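Local coordinates for Rod shape determining protein RodA (Thermus thermophilus, PDB 6BAR) that probably polymerises lipid-linked peptidoglycan precursors into glycan strands for cell wall elongation, as a membrane-embedded glycosyltransferase of the SEDS family, at residues Y70-G74 and G113-A117; A75-L80 and F104-A110. All coordinates share one frame. Residues are numbered along the deposited sequence.

Contact 1: residues Y70-G74 and G113-A117; sequences YPLYG and GLLLA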
loop_
_atom_site.group_PDB
_atom_site.type_symbol
_atom_site.label_atom_id
_atom_site.label_comp_id
_atom_site.label_asym_id
_atom_site.label_seq_id
_atom_site.Cartn_x
_atom_site.Cartn_y
_atom_site.Cartn_z
ATOM N N TYR A 70 7.621 13.988 9.563
ATOM C CA TYR A 70 8.121 13.482 10.833
ATOM C C TYR A 70 6.999 13.329 11.864
ATOM O O TYR A 70 6.968 12.315 12.581
ATOM C CB TYR A 70 9.245 14.391 11.347
ATOM C CG TYR A 70 10.503 14.385 10.482
ATOM C CD1 TYR A 70 10.781 13.321 9.624
ATOM C CD2 TYR A 70 11.413 15.435 10.528
ATOM C CE1 TYR A 70 11.931 13.307 8.834
ATOM C CE2 TYR A 70 12.562 15.426 9.744
ATOM C CZ TYR A 70 12.814 14.359 8.901
ATOM O OH TYR A 70 13.952 14.351 8.124
ATOM N N PRO A 71 6.058 14.285 11.981
ATOM C CA PRO A 71 4.928 14.054 12.900
ATOM C C PRO A 71 4.081 12.844 12.537
ATOM O O PRO A 71 3.667 12.096 13.434
ATOM C CB PRO A 71 4.128 15.362 12.809
ATOM C CG PRO A 71 5.114 16.377 12.419
ATOM C CD PRO A 71 6.058 15.675 11.485
ATOM N N LEU A 72 3.803 12.618 11.250
ATOM C CA LEU A 72 3.017 11.439 10.902
ATOM C C LEU A 72 3.765 10.154 11.240
ATOM O O LEU A 72 3.147 9.185 11.699
ATOM C CB LEU A 72 2.621 11.480 9.423
ATOM C CG LEU A 72 1.646 12.609 9.055
ATOM C CD1 LEU A 72 1.200 12.503 7.602
ATOM C CD2 LEU A 72 0.444 12.649 9.991
ATOM N N TYR A 73 5.089 10.141 11.064
ATOM C CA TYR A 73 5.888 8.972 11.423
ATOM C C TYR A 73 5.829 8.701 12.922
ATOM O O TYR A 73 5.643 7.556 13.356
ATOM C CB TYR A 73 7.333 9.174 10.965
ATOM C CG TYR A 73 8.312 8.135 11.473
ATOM C CD1 TYR A 73 8.450 6.912 10.828
ATOM C CD2 TYR A 73 9.111 8.385 12.581
ATOM C CE1 TYR A 73 9.348 5.965 11.279
ATOM C CE2 TYR A 73 10.015 7.447 13.039
ATOM C CZ TYR A 73 10.130 6.238 12.383
ATOM O OH TYR A 73 11.027 5.296 12.831
ATOM N N GLY A 74 6.003 9.744 13.732
ATOM C CA GLY A 74 5.888 9.562 15.170
ATOM C C GLY A 74 4.516 9.070 15.594
ATOM O O GLY A 74 4.398 8.222 16.481
ATOM N N GLY A 113 3.576 7.130 6.759
ATOM C CA GLY A 113 4.477 7.936 7.564
ATOM C C GLY A 113 5.937 7.599 7.344
ATOM O O GLY A 113 6.775 8.497 7.250
ATOM N N LEU A 114 6.267 6.310 7.250
ATOM C CA LEU A 114 7.656 5.930 7.019
ATOM C C LEU A 114 8.111 6.325 5.623
ATOM O O LEU A 114 9.246 6.780 5.451
ATOM C CB LEU A 114 7.858 4.429 7.231
ATOM C CG LEU A 114 9.322 3.975 7.110
ATOM C CD1 LEU A 114 10.208 4.755 8.067
ATOM C CD2 LEU A 114 9.460 2.485 7.361
ATOM N N LEU A 115 7.247 6.165 4.613
ATOM C CA LEU A 115 7.615 6.604 3.269
ATOM C C LEU A 115 7.929 8.095 3.250
ATOM O O LEU A 115 8.971 8.514 2.732
ATOM C CB LEU A 115 6.504 6.260 2.273
ATOM C CG LEU A 115 6.422 4.794 1.830
ATOM C CD1 LEU A 115 5.258 4.567 0.879
ATOM C CD2 LEU A 115 7.727 4.355 1.183
ATOM N N LEU A 116 7.059 8.911 3.858
ATOM C CA LEU A 116 7.296 10.354 3.905
ATOM C C LEU A 116 8.558 10.692 4.693
ATOM O O LEU A 116 9.386 11.495 4.243
ATOM C CB LEU A 116 6.089 11.070 4.508
ATOM C CG LEU A 116 4.896 11.190 3.561
ATOM C CD1 LEU A 116 3.688 11.818 4.246
ATOM C CD2 LEU A 116 5.303 11.991 2.340
ATOM N N ALA A 117 8.719 10.098 5.878
ATOM C CA ALA A 117 9.863 10.414 6.728
ATOM C C ALA A 117 11.175 10.049 6.047
ATOM O O ALA A 117 12.133 10.829 6.067
ATOM C CB ALA A 117 9.732 9.697 8.073
#
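This is close antiparallel packing of two helices in the membrane-embedded helical bundle of a SEDS-family protein. Helix 69-86, predicted to span the membrane, meets helix 106-121. The two segment axes approach to 7.9 Å, at 145°. G113 makes the tight fit possible. Its CA lies 4.2 Å from Y73 CA, and a beta carbon here would sit tightly, 3.2 Å from L72 O and from Y73 CA. A117, one turn on, is small enough to take the CB of Y73 at 3.8 Å from its own CB. L72 and L116 meet through their CD1 atoms at 4.2 Å. No hydrogen bond joins the segments; the packing is apolar. The edge of the Y70 ring lies against A117, with Y70 CE1 3.7 Å from A117 O, and the ring makes a cation-pi contact with K120. The Y73 ring extends on to helix 131-148, where its OH is hydrogen-bonded to L139 O. On the way it passes L114, with Y73 CE1 3.5 Å from L114 CD1.

Contact 2: residues A75-L80 and F104-A110; sequences ASLLLL and FQPLELA. With OLC ((2R)-2,3-dihydroxypropyl (9Z)-octadec-9-enoate), chain C.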
loop_
_atom_site.group_PDB
_atom_site.type_symbol
_atom_site.label_atom_id
_atom_site.label_comp_id
_atom_site.label_asym_id
_atom_site.label_seq_id
_atom_site.Cartn_x
_atom_site.Cartn_y
_atom_site.Cartn_z
ATOM N N ALA A 75 3.458 9.601 14.970
ATOM C CA ALA A 75 2.102 9.198 15.339
ATOM C C ALA A 75 1.816 7.759 14.932
ATOM O O ALA A 75 1.103 7.034 15.636
ATOM C CB ALA A 75 1.084 10.147 14.714
ATOM N N SER A 76 2.379 7.317 13.810
ATOM C CA SER A 76 2.223 5.917 13.444
ATOM C C SER A 76 3.021 5.014 14.374
ATOM O O SER A 76 2.574 3.910 14.697
ATOM C CB SER A 76 2.624 5.698 11.990
ATOM O OG SER A 76 3.922 6.191 11.715
ATOM N N LEU A 77 4.187 5.470 14.839
ATOM C CA LEU A 77 4.935 4.685 15.821
ATOM C C LEU A 77 4.154 4.543 17.124
ATOM O O LEU A 77 3.996 3.433 17.652
ATOM C CB LEU A 77 6.302 5.315 16.082
ATOM C CG LEU A 77 7.434 4.825 15.180
ATOM C CD1 LEU A 77 8.778 5.385 15.619
ATOM C CD2 LEU A 77 7.463 3.311 15.175
ATOM N N LEU A 78 3.651 5.660 17.658
ATOM C CA LEU A 78 2.890 5.595 18.903
ATOM C C LEU A 78 1.591 4.807 18.735
ATOM O O LEU A 78 1.155 4.145 19.682
ATOM C CB LEU A 78 2.610 7.003 19.446
ATOM C CG LEU A 78 3.808 7.747 20.058
ATOM C CD1 LEU A 78 3.339 8.825 21.026
ATOM C CD2 LEU A 78 4.790 6.795 20.744
ATOM N N LEU A 79 0.995 4.811 17.533
ATOM C CA LEU A 79 -0.221 4.032 17.290
ATOM C C LEU A 79 0.065 2.542 17.112
ATOM O O LEU A 79 -0.723 1.698 17.559
ATOM C CB LEU A 79 -0.959 4.582 16.071
ATOM C CG LEU A 79 -2.194 5.437 16.368
ATOM C CD1 LEU A 79 -1.930 6.356 17.542
ATOM C CD2 LEU A 79 -2.627 6.244 15.149
ATOM N N LEU A 80 1.170 2.196 16.447
ATOM C CA LEU A 80 1.615 0.809 16.426
ATOM C C LEU A 80 1.872 0.302 17.836
ATOM O O LEU A 80 1.532 -0.838 18.171
ATOM C CB LEU A 80 2.880 0.669 15.578
ATOM C CG LEU A 80 2.678 0.650 14.070
ATOM C CD1 LEU A 80 4.002 0.454 13.357
ATOM C CD2 LEU A 80 1.699 -0.443 13.699
ATOM N N PHE A 104 -9.747 0.700 12.111
ATOM C CA PHE A 104 -8.527 1.388 11.691
ATOM C C PHE A 104 -7.303 0.605 12.142
ATOM O O PHE A 104 -7.052 0.478 13.344
ATOM C CB PHE A 104 -8.466 2.818 12.243
ATOM C CG PHE A 104 -7.113 3.461 12.094
ATOM C CD1 PHE A 104 -6.688 3.936 10.859
ATOM C CD2 PHE A 104 -6.259 3.580 13.183
ATOM C CE1 PHE A 104 -5.440 4.516 10.713
ATOM C CE2 PHE A 104 -5.011 4.159 13.043
ATOM C CZ PHE A 104 -4.602 4.630 11.806
ATOM N N GLN A 105 -6.523 0.120 11.176
ATOM C CA GLN A 105 -5.290 -0.627 11.400
ATOM C C GLN A 105 -4.085 0.295 11.279
ATOM O O GLN A 105 -3.912 0.943 10.236
ATOM C CB GLN A 105 -5.182 -1.761 10.386
ATOM C CG GLN A 105 -3.863 -2.487 10.390
ATOM C CD GLN A 105 -3.771 -3.507 9.273
ATOM O OE1 GLN A 105 -4.467 -3.401 8.258
ATOM N NE2 GLN A 105 -2.915 -4.509 9.454
ATOM N N PRO A 106 -3.217 0.375 12.294
ATOM C CA PRO A 106 -2.112 1.345 12.239
ATOM C C PRO A 106 -1.066 1.030 11.188
ATOM O O PRO A 106 -0.193 1.876 10.944
ATOM C CB PRO A 106 -1.506 1.273 13.649
ATOM C CG PRO A 106 -2.516 0.548 14.485
ATOM C CD PRO A 106 -3.216 -0.386 13.553
ATOM N N LEU A 107 -1.115 -0.149 10.567
ATOM C CA LEU A 107 -0.124 -0.499 9.554
ATOM C C LEU A 107 -0.133 0.489 8.390
ATOM O O LEU A 107 0.927 0.834 7.855
ATOM C CB LEU A 107 -0.377 -1.919 9.049
ATOM C CG LEU A 107 0.444 -2.363 7.838
ATOM C CD1 LEU A 107 1.911 -2.487 8.193
ATOM C CD2 LEU A 107 -0.099 -3.665 7.270
ATOM N N GLU A 108 -1.313 0.950 7.974
ATOM C CA GLU A 108 -1.384 1.842 6.818
ATOM C C GLU A 108 -0.749 3.195 7.131
ATOM O O GLU A 108 0.045 3.731 6.338
ATOM C CB GLU A 108 -2.842 2.011 6.387
ATOM C CG GLU A 108 -3.585 0.696 6.150
ATOM C CD GLU A 108 -3.107 -0.044 4.909
ATOM O OE1 GLU A 108 -2.461 0.578 4.037
ATOM O OE2 GLU A 108 -3.380 -1.257 4.808
ATOM N N LEU A 109 -1.101 3.763 8.287
ATOM C CA LEU A 109 -0.473 4.993 8.747
ATOM C C LEU A 109 1.036 4.827 8.876
ATOM O O LEU A 109 1.795 5.746 8.551
ATOM C CB LEU A 109 -1.082 5.417 10.084
ATOM C CG LEU A 109 -0.651 6.781 10.617
ATOM C CD1 LEU A 109 -0.940 7.845 9.579
ATOM C CD2 LEU A 109 -1.367 7.087 11.921
ATOM N N ALA A 110 1.490 3.659 9.337
ATOM C CA ALA A 110 2.927 3.407 9.410
ATOM C C ALA A 110 3.563 3.450 8.027
ATOM O O ALA A 110 4.600 4.091 7.832
ATOM C CB ALA A 110 3.199 2.063 10.080
HETATM C C10 OLC C . -3.740 7.955 5.936
HETATM C C9 OLC C . -4.410 6.858 5.531
HETATM C C8 OLC C . -4.758 5.766 6.521
HETATM C C24 OLC C . -15.211 0.503 7.715
HETATM C C7 OLC C . -6.076 5.123 6.138
HETATM C C6 OLC C . -6.709 4.490 7.360
HETATM C C5 OLC C . -7.044 3.037 7.100
HETATM C C4 OLC C . -8.278 2.653 7.890
HETATM C C3 OLC C . -9.436 3.557 7.512
HETATM C C2 OLC C . -10.750 2.859 7.810
HETATM C C21 OLC C . -13.472 2.145 8.420
HETATM C C1 OLC C . -11.741 3.793 8.478
HETATM C C22 OLC C . -14.861 1.970 7.836
HETATM O O19 OLC C . -11.351 4.780 9.076
HETATM O O25 OLC C . -16.049 0.305 6.596
HETATM O O23 OLC C . -15.809 2.602 8.664
HETATM O O20 OLC C . -13.121 3.518 8.404
#
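A serine on a membrane helix faces its neighbour here without forming a hydrogen bond to it. S76 points its CB toward 104-110 and packs it 3.5 Å from L109 O and 3.5 Å from A110 CA. Its OG turns back instead to its own helix, where it is hydrogen-bonded to the carbonyl oxygens of L72 and Y73. This meets the polar need of the hydroxyl within the helix and leaves the CB for packing. The small S76 and A110 let the backbones come close, with their CA atoms 4.8 Å apart. The segment axes pass at 8.6 Å, nearly antiparallel at 155°.

One turn on, leucines fill the wider gap. L80 touches P106 CB with CD2 at 3.6 Å and A110 CB with CD1 at 3.7 Å. L79 CD2 lies 3.6 Å from L109 CD2 and 3.8 Å from F104 CE2, at the edge of the F104 ring. Across the ring, F104 CD1 lies 3.5 Å from C6 in the acyl chain of the bound monoolein (OLC). F104 thus touches both L79 and the lipid chain.

F104 ends strand 102-104, which pairs with strand 97-99. P106, next to the loop residue Q105, packs on F97. Helix 131-148 covers another side through L77, L80 and L107.

Overall arrangement
Both contacts join helix 69-86 to helix 106-121, which run antiparallel. From the N terminus, after three earlier helices, the chain runs along helix 69-86, passing 70-74, then 75-80 directly after it. It then crosses the short two-stranded antiparallel sheet, 97-99 with 102-104, and returns along helix 106-121. Contact 2 comes first on the return and closes the inner loop, with 23 residues between its segments. Contact 1 follows at 113-117 and closes the outer loop around it, with 38 residues between. The two are therefore nested, not crossed. The centres of contacts 1 and 2 are about 10 Å apart. Together they pair residues 70-80 with 104-117, and helix 131-148 packs against both.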